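Local structure of L-isoleucine-4-hydroxylase (Bacillus thuringiensis, 6LNH) at residues T187-P199 with F217-E231. The protein catalyses the iron(II)- and 2-oxoglutarate-dependent hydroxylation of L-isoleucine to (4S)-4-hydroxy-L-isoleucine, and also oxidises several related aliphatic and sulfur-containing amino acids. Numbering follows the deposited sequence.
Sequences TAIGGDNLIANSP and FGQKVFHAVTPLGTE. With FE (Fe (III) ion), chain M.
The minor sheet of the double-stranded beta-helix (cupin) core supplies this antiparallel pair, in which strand 189-196 lies beside strand 222-229, bearer of the distal iron ligand His223. Two pairs of reciprocal backbone bonds, Leu194 with Ala224 and Ala196 with Phe222, fix the register near the metal; Ile189 and Gly229 make another pair farther along. The strands are interrupted between these regions. There Gly190 and Gly191 both have positive phi, which suits glycine, and Gly190 lies so close to Pro227 that a beta carbon would collide with its carbonyl. Gly191 N donates to Pro227 O (3.2 Å), and pairing resumes where Thr226 N meets Asp192 O (2.7 Å) in the carbonyl plane.

On the iron side, with CG between the backbone N and the carbonyl carbon (chi1 74°), the His223 imidazole leads away from strand 189-196 and its NE2 reaches the iron at 2.6 Å, with the metal in the ring plane. The Phe217 ring packs against one face of the imidazole and probably limits its tilt. Ile195 CD1 touches the edge of that phenyl ring, 3.7 Å from Phe217 CE1, while Ile195 CG2 meets Val221 CG2, so the two branches of Ile195 serve two neighbours. On the reverse side, Pro199 lies over the Phe222 ring in a CH-pi contact, its CG 4.1 Å from the ring centroid. At the far end, Thr230 OG1 donates to Thr187 O (2.9 Å) from above the carbonyl plane.

His170 and Asp172 complete the protein ligands of the iron. Strand 204-206 flanks strand 189-196 on its other edge, Arg238 of strand 236-247 packs against Asn193 and Val225, and Thr226 meets its counterpart Thr226 of the second subunit.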
ATOM      1  N   THR C 187       3.360   0.164  -8.661  1.00 34.13           N
ATOM      2  CA  THR C 187       3.613   1.596  -8.662  1.00 43.73           C
ATOM      3  C   THR C 187       2.389   2.410  -9.057  1.00 42.78           C
ATOM      4  O   THR C 187       2.448   3.644  -9.035  1.00 44.75           O
ATOM      5  CB  THR C 187       4.775   1.917  -9.605  1.00 45.97           C
ATOM      6  OG1 THR C 187       4.474   1.427 -10.917  1.00 41.63           O
ATOM      7  CG2 THR C 187       6.054   1.255  -9.109  1.00 43.02           C
ATOM      8  N   ALA C 188       1.289   1.757  -9.416  1.00 40.25           N
ATOM      9  CA  ALA C 188       0.102   2.456  -9.880  1.00 40.55           C
ATOM     10  C   ALA C 188      -0.734   2.965  -8.712  1.00 42.11           C
ATOM     11  O   ALA C 188      -0.833   2.327  -7.660  1.00 40.28           O
ATOM     12  CB  ALA C 188      -0.745   1.540 -10.766  1.00 36.46           C
ATOM     13  N   ILE C 189      -1.334   4.137  -8.911  1.00 36.52           N
ATOM     14  CA  ILE C 189      -2.272   4.732  -7.970  1.00 37.75           C
ATOM     15  C   ILE C 189      -3.530   5.114  -8.738  1.00 40.42           C
ATOM     16  O   ILE C 189      -3.475   5.464  -9.921  1.00 36.01           O
ATOM     17  CB  ILE C 189      -1.675   5.964  -7.252  1.00 43.25           C
ATOM     18  CG1 ILE C 189      -0.214   5.704  -6.870  1.00 46.80           C
ATOM     19  CG2 ILE C 189      -2.488   6.314  -6.016  1.00 45.27           C
ATOM     20  CD1 ILE C 189       0.359   6.703  -5.883  1.00 51.90           C
ATOM     21  N   GLY C 190      -4.668   5.049  -8.058  1.00 41.75           N
ATOM     22  CA  GLY C 190      -5.929   5.350  -8.702  1.00 35.37           C
ATOM     23  C   GLY C 190      -6.532   4.133  -9.379  1.00 40.07           C
ATOM     24  O   GLY C 190      -6.260   2.980  -9.030  1.00 38.39           O
ATOM     25  N   GLY C 191      -7.374   4.407 -10.370  1.00 36.87           N
ATOM     26  CA  GLY C 191      -8.103   3.343 -11.033  1.00 34.50           C
ATOM     27  C   GLY C 191      -9.192   2.723 -10.188  1.00 38.73           C
ATOM     28  O   GLY C 191      -9.524   1.549 -10.377  1.00 37.19           O
ATOM     29  N   ASP C 192      -9.755   3.487  -9.255  1.00 28.40           N
ATOM     30  CA  ASP C 192     -10.863   3.017  -8.440  1.00 31.96           C
ATOM     31  C   ASP C 192     -12.185   3.203  -9.177  1.00 39.02           C
ATOM     32  O   ASP C 192     -12.349   4.128  -9.977  1.00 35.88           O
ATOM     33  CB  ASP C 192     -10.911   3.771  -7.110  1.00 35.34           C
ATOM     34  CG  ASP C 192      -9.536   3.969  -6.496  1.00 42.53           C
ATOM     35  OD1 ASP C 192      -8.781   2.978  -6.382  1.00 41.91           O
ATOM     36  OD2 ASP C 192      -9.213   5.116  -6.127  1.00 44.51           O
ATOM     37  N   ASN C 193     -13.127   2.308  -8.903  1.00 39.25           N
ATOM     38  CA  ASN C 193     -14.434   2.326  -9.543  1.00 37.19           C
ATOM     39  C   ASN C 193     -15.454   2.979  -8.621  1.00 37.27           C
ATOM     40  O   ASN C 193     -15.497   2.682  -7.423  1.00 35.87           O
ATOM     41  CB  ASN C 193     -14.872   0.909  -9.910  1.00 38.28           C
ATOM     42  CG  ASN C 193     -13.940   0.255 -10.911  1.00 37.22           C
ATOM     43  OD1 ASN C 193     -13.089  -0.555 -10.546  1.00 39.13           O
ATOM     44  ND2 ASN C 193     -14.093   0.611 -12.183  1.00 40.70           N
ATOM     45  N   LEU C 194     -16.265   3.871  -9.182  1.00 37.25           N
ATOM     46  CA  LEU C 194     -17.297   4.586  -8.445  1.00 36.81           C
ATOM     47  C   LEU C 194     -18.669   4.206  -8.982  1.00 39.30           C
ATOM     48  O   LEU C 194     -18.841   4.018 -10.189  1.00 38.29           O
ATOM     49  CB  LEU C 194     -17.102   6.099  -8.550  1.00 35.64           C
ATOM     50  CG  LEU C 194     -15.700   6.594  -8.199  1.00 38.85           C
ATOM     51  CD1 LEU C 194     -15.611   8.092  -8.384  1.00 38.91           C
ATOM     52  CD2 LEU C 194     -15.336   6.206  -6.776  1.00 33.91           C
ATOM     53  N   ILE C 195     -19.642   4.090  -8.082  1.00 42.50           N
ATOM     54  CA  ILE C 195     -21.036   3.861  -8.443  1.00 42.27           C
ATOM     55  C   ILE C 195     -21.861   5.033  -7.937  1.00 40.72           C
ATOM     56  O   ILE C 195     -21.747   5.423  -6.768  1.00 44.14           O
ATOM     57  CB  ILE C 195     -21.575   2.536  -7.875  1.00 42.05           C
ATOM     58  CG1 ILE C 195     -20.651   1.376  -8.243  1.00 37.80           C
ATOM     59  CG2 ILE C 195     -22.986   2.278  -8.394  1.00 45.40           C
ATOM     60  CD1 ILE C 195     -20.539   1.131  -9.730  1.00 43.76           C
ATOM     61  N   ALA C 196     -22.685   5.593  -8.817  1.00 43.32           N
ATOM     62  CA  ALA C 196     -23.541   6.716  -8.473  1.00 45.45           C
ATOM     63  C   ALA C 196     -24.928   6.476  -9.044  1.00 45.98           C
ATOM     64  O   ALA C 196     -25.073   6.271 -10.252  1.00 44.81           O
ATOM     65  CB  ALA C 196     -22.963   8.024  -9.023  1.00 45.52           C
ATOM     66  N   ASN C 197     -25.947   6.525  -8.182  1.00 50.99           N
ATOM     67  CA  ASN C 197     -27.319   6.476  -8.678  1.00 57.30           C
ATOM     68  C   ASN C 197     -27.639   7.714  -9.499  1.00 53.86           C
ATOM     69  O   ASN C 197     -28.382   7.642 -10.484  1.00 53.98           O
ATOM     70  CB  ASN C 197     -28.302   6.329  -7.517  1.00 57.64           C
ATOM     71  CG  ASN C 197     -28.003   5.123  -6.650  1.00 63.84           C
ATOM     72  OD1 ASN C 197     -27.197   4.269  -7.016  1.00 65.18           O
ATOM     73  ND2 ASN C 197     -28.662   5.040  -5.500  1.00 70.72           N
ATOM     74  N   SER C 198     -27.090   8.855  -9.109  1.00 53.26           N
ATOM     75  CA  SER C 198     -27.195  10.099  -9.845  1.00 56.43           C
ATOM     76  C   SER C 198     -25.875  10.769  -9.860  1.00 56.57           C
ATOM     77  O   SER C 198     -24.975  10.456  -9.014  1.00 56.36           O
ATOM     78  CB  SER C 198     -28.248  11.029  -9.220  1.00 64.65           C
ATOM     79  OG  SER C 198     -28.062  11.113  -7.816  1.00 66.75           O
ATOM     80  N   PRO C 199     -25.608  11.730 -10.743  1.00 58.14           N
ATOM     81  CA  PRO C 199     -24.343  12.453 -10.764  1.00 55.63           C
ATOM     82  C   PRO C 199     -24.118  13.385  -9.567  1.00 57.45           C
ATOM     83  O   PRO C 199     -23.100  14.085  -9.538  1.00 60.18           O
ATOM     84  CB  PRO C 199     -24.392  13.224 -12.091  1.00 58.72           C
ATOM     85  CG  PRO C 199     -25.268  12.366 -12.962  1.00 53.89           C
ATOM     86  CD  PRO C 199     -26.346  11.892 -12.028  1.00 56.67           C
ATOM     87  N   PHE C 217     -21.532  -4.031 -14.401  1.00 33.13           N
ATOM     88  CA  PHE C 217     -22.315  -2.803 -14.480  1.00 39.06           C
ATOM     89  C   PHE C 217     -23.582  -3.006 -15.300  1.00 40.89           C
ATOM     90  O   PHE C 217     -23.553  -3.641 -16.357  1.00 34.62           O
ATOM     91  CB  PHE C 217     -21.531  -1.655 -15.123  1.00 36.08           C
ATOM     92  CG  PHE C 217     -20.212  -1.361 -14.479  1.00 36.76           C
ATOM     93  CD1 PHE C 217     -20.140  -0.919 -13.169  1.00 42.63           C
ATOM     94  CD2 PHE C 217     -19.041  -1.475 -15.208  1.00 37.60           C
ATOM     95  CE1 PHE C 217     -18.918  -0.626 -12.591  1.00 45.36           C
ATOM     96  CE2 PHE C 217     -17.820  -1.187 -14.638  1.00 39.85           C
ATOM     97  CZ  PHE C 217     -17.757  -0.762 -13.327  1.00 44.63           C
ATOM     98  N   GLY C 218     -24.687  -2.442 -14.813  1.00 41.53           N
ATOM     99  CA  GLY C 218     -25.863  -2.217 -15.620  1.00 38.77           C
ATOM    100  C   GLY C 218     -26.026  -0.729 -15.902  1.00 37.91           C
ATOM    101  O   GLY C 218     -25.248   0.107 -15.452  1.00 36.64           O
ATOM    102  N   GLN C 219     -27.077  -0.409 -16.653  1.00 37.86           N
ATOM    103  CA  GLN C 219     -27.317   0.969 -17.069  1.00 40.25           C
ATOM    104  C   GLN C 219     -28.259   1.705 -16.128  1.00 37.57           C
ATOM    105  O   GLN C 219     -28.594   2.864 -16.385  1.00 39.14           O
ATOM    106  CB  GLN C 219     -27.903   1.000 -18.484  1.00 41.52           C
ATOM    107  CG  GLN C 219     -26.904   0.789 -19.606  1.00 42.89           C
ATOM    108  CD  GLN C 219     -27.597   0.517 -20.928  1.00 46.27           C
ATOM    109  OE1 GLN C 219     -28.748   0.078 -20.956  1.00 53.01           O
ATOM    110  NE2 GLN C 219     -26.906   0.784 -22.031  1.00 44.55           N
ATOM    111  N   LYS C 220     -28.676   1.061 -15.041  1.00 37.43           N
ATOM    112  CA  LYS C 220     -29.535   1.694 -14.052  1.00 43.51           C
ATOM    113  C   LYS C 220     -28.777   2.692 -13.182  1.00 48.63           C
ATOM    114  O   LYS C 220     -29.399   3.575 -12.580  1.00 44.81           O
ATOM    115  CB  LYS C 220     -30.197   0.593 -13.219  1.00 46.02           C
ATOM    116  CG  LYS C 220     -30.721   0.983 -11.861  1.00 52.75           C
ATOM    117  CD  LYS C 220     -31.495  -0.178 -11.273  1.00 54.85           C
ATOM    118  CE  LYS C 220     -31.829   0.064  -9.817  1.00 57.86           C
ATOM    119  NZ  LYS C 220     -32.702  -1.018  -9.286  1.00 63.91           N
ATOM    120  N   VAL C 221     -27.448   2.605 -13.146  1.00 40.30           N
ATOM    121  CA  VAL C 221     -26.629   3.503 -12.349  1.00 41.14           C
ATOM    122  C   VAL C 221     -25.516   4.053 -13.228  1.00 39.05           C
ATOM    123  O   VAL C 221     -25.198   3.510 -14.288  1.00 37.77           O
ATOM    124  CB  VAL C 221     -26.020   2.809 -11.111  1.00 41.02           C
ATOM    125  CG1 VAL C 221     -27.109   2.382 -10.144  1.00 48.67           C
ATOM    126  CG2 VAL C 221     -25.165   1.618 -11.535  1.00 35.52           C
ATOM    127  N   PHE C 222     -24.934   5.153 -12.774  1.00 38.71           N
ATOM    128  CA  PHE C 222     -23.722   5.667 -13.382  1.00 39.10           C
ATOM    129  C   PHE C 222     -22.515   5.006 -12.735  1.00 39.65           C
ATOM    130  O   PHE C 222     -22.562   4.548 -11.591  1.00 35.99           O
ATOM    131  CB  PHE C 222     -23.620   7.186 -13.224  1.00 36.93           C
ATOM    132  CG  PHE C 222     -24.643   7.951 -14.010  1.00 40.75           C
ATOM    133  CD1 PHE C 222     -25.944   8.067 -13.550  1.00 40.42           C
ATOM    134  CD2 PHE C 222     -24.300   8.566 -15.202  1.00 35.12           C
ATOM    135  CE1 PHE C 222     -26.886   8.776 -14.268  1.00 39.75           C
ATOM    136  CE2 PHE C 222     -25.237   9.276 -15.925  1.00 41.79           C
ATOM    137  CZ  PHE C 222     -26.534   9.380 -15.456  1.00 42.26           C
ATOM    138  N   HIS C 223     -21.423   4.957 -13.487  1.00 33.34           N
ATOM    139  CA  HIS C 223     -20.160   4.496 -12.943  1.00 37.48           C
ATOM    140  C   HIS C 223     -19.046   5.357 -13.510  1.00 37.73           C
ATOM    141  O   HIS C 223     -19.239   6.126 -14.456  1.00 38.28           O
ATOM    142  CB  HIS C 223     -19.913   3.010 -13.244  1.00 39.54           C
ATOM    143  CG  HIS C 223     -19.547   2.731 -14.668  1.00 39.47           C
ATOM    144  ND1 HIS C 223     -20.462   2.285 -15.597  1.00 42.29           N
ATOM    145  CD2 HIS C 223     -18.367   2.843 -15.324  1.00 36.15           C
ATOM    146  CE1 HIS C 223     -19.860   2.127 -16.764  1.00 41.81           C
ATOM    147  NE2 HIS C 223     -18.590   2.460 -16.625  1.00 39.11           N
ATOM    148  N   ALA C 224     -17.869   5.217 -12.915  1.00 36.40           N
ATOM    149  CA  ALA C 224     -16.676   5.882 -13.406  1.00 33.85           C
ATOM    150  C   ALA C 224     -15.476   5.110 -12.890  1.00 35.65           C
ATOM    151  O   ALA C 224     -15.582   4.319 -11.949  1.00 30.61           O
ATOM    152  CB  ALA C 224     -16.617   7.349 -12.963  1.00 34.65           C
ATOM    153  N   VAL C 225     -14.331   5.353 -13.510  1.00 34.13           N
ATOM    154  CA  VAL C 225     -13.061   4.843 -13.016  1.00 35.73           C
ATOM    155  C   VAL C 225     -12.127   6.033 -12.829  1.00 34.15           C
ATOM    156  O   VAL C 225     -11.920   6.829 -13.754  1.00 39.17           O
ATOM    157  CB  VAL C 225     -12.464   3.764 -13.939  1.00 34.76           C
ATOM    158  CG1 VAL C 225     -12.177   4.295 -15.337  1.00 37.65           C
ATOM    159  CG2 VAL C 225     -11.218   3.160 -13.308  1.00 33.32           C
ATOM    160  N   THR C 226     -11.609   6.171 -11.615  1.00 35.97           N
ATOM    161  CA  THR C 226     -10.690   7.241 -11.271  1.00 35.94           C
ATOM    162  C   THR C 226      -9.442   7.175 -12.156  1.00 33.95           C
ATOM    163  O   THR C 226      -9.040   6.091 -12.591  1.00 35.33           O
ATOM    164  CB  THR C 226     -10.352   7.118  -9.779  1.00 41.27           C
ATOM    165  OG1 THR C 226     -11.480   7.544  -8.999  1.00 45.30           O
ATOM    166  CG2 THR C 226      -9.108   7.898  -9.370  1.00 47.03           C
ATOM    167  N   PRO C 227      -8.830   8.323 -12.470  1.00 35.02           N
ATOM    168  CA  PRO C 227      -7.610   8.310 -13.286  1.00 37.45           C
ATOM    169  C   PRO C 227      -6.516   7.458 -12.659  1.00 35.56           C
ATOM    170  O   PRO C 227      -6.478   7.230 -11.450  1.00 34.18           O
ATOM    171  CB  PRO C 227      -7.202   9.788 -13.341  1.00 34.52           C
ATOM    172  CG  PRO C 227      -8.477  10.526 -13.127  1.00 40.13           C
ATOM    173  CD  PRO C 227      -9.248   9.699 -12.144  1.00 32.19           C
ATOM    174  N   LEU C 228      -5.614   6.982 -13.512  1.00 36.35           N
ATOM    175  CA  LEU C 228      -4.482   6.170 -13.089  1.00 39.53           C
ATOM    176  C   LEU C 228      -3.224   7.028 -13.057  1.00 36.81           C
ATOM    177  O   LEU C 228      -2.919   7.725 -14.029  1.00 40.11           O
ATOM    178  CB  LEU C 228      -4.284   4.981 -14.030  1.00 35.39           C
ATOM    179  CG  LEU C 228      -3.323   3.900 -13.537  1.00 37.16           C
ATOM    180  CD1 LEU C 228      -3.949   3.117 -12.394  1.00 35.58           C
ATOM    181  CD2 LEU C 228      -2.919   2.971 -14.670  1.00 38.84           C
ATOM    182  N   GLY C 229      -2.504   6.981 -11.937  1.00 39.34           N
ATOM    183  CA  GLY C 229      -1.297   7.763 -11.771  1.00 39.96           C
ATOM    184  C   GLY C 229      -0.165   6.934 -11.202  1.00 41.54           C
ATOM    185  O   GLY C 229      -0.325   5.759 -10.859  1.00 44.33           O
ATOM    186  N   THR C 230       0.994   7.583 -11.110  1.00 43.26           N
ATOM    187  CA  THR C 230       2.157   7.052 -10.419  1.00 44.91           C
ATOM    188  C   THR C 230       3.015   8.233  -9.992  1.00 45.92           C
ATOM    189  O   THR C 230       3.147   9.210 -10.737  1.00 45.04           O
ATOM    190  CB  THR C 230       2.955   6.083 -11.310  1.00 43.13           C
ATOM    191  OG1 THR C 230       4.038   5.511 -10.564  1.00 45.99           O
ATOM    192  CG2 THR C 230       3.507   6.802 -12.536  1.00 39.02           C
ATOM    193  N   GLU C 231       3.551   8.161  -8.776  1.00 46.70           N
ATOM    194  CA  GLU C 231       4.607   9.061  -8.340  1.00 52.47           C
ATOM    195  C   GLU C 231       5.990   8.451  -8.511  1.00 50.64           C
ATOM    196  O   GLU C 231       6.942   8.903  -7.874  1.00 49.94           O
ATOM    197  CB  GLU C 231       4.364   9.472  -6.890  1.00 53.88           C
ATOM    198  CG  GLU C 231       3.175  10.419  -6.722  1.00 56.63           C
ATOM    199  CD  GLU C 231       2.784  10.595  -5.274  1.00 61.69           C
ATOM    200  OE1 GLU C 231       3.223   9.761  -4.457  1.00 53.22           O
ATOM    201  OE2 GLU C 231       2.049  11.557  -4.948  1.00 59.54           O
TER
HETATM  202 FE    FE M 301     -16.843   2.814 -18.490  1.00 42.60          FE
HETATM  203  O   HOH W   1       3.524   5.875  -6.900  1.00 44.19           O
HETATM  204  O   HOH W   2     -16.840   0.524 -18.184  1.00 37.76           O
HETATM  205  O   HOH W   3     -15.220   2.154 -20.125  1.00 47.83           O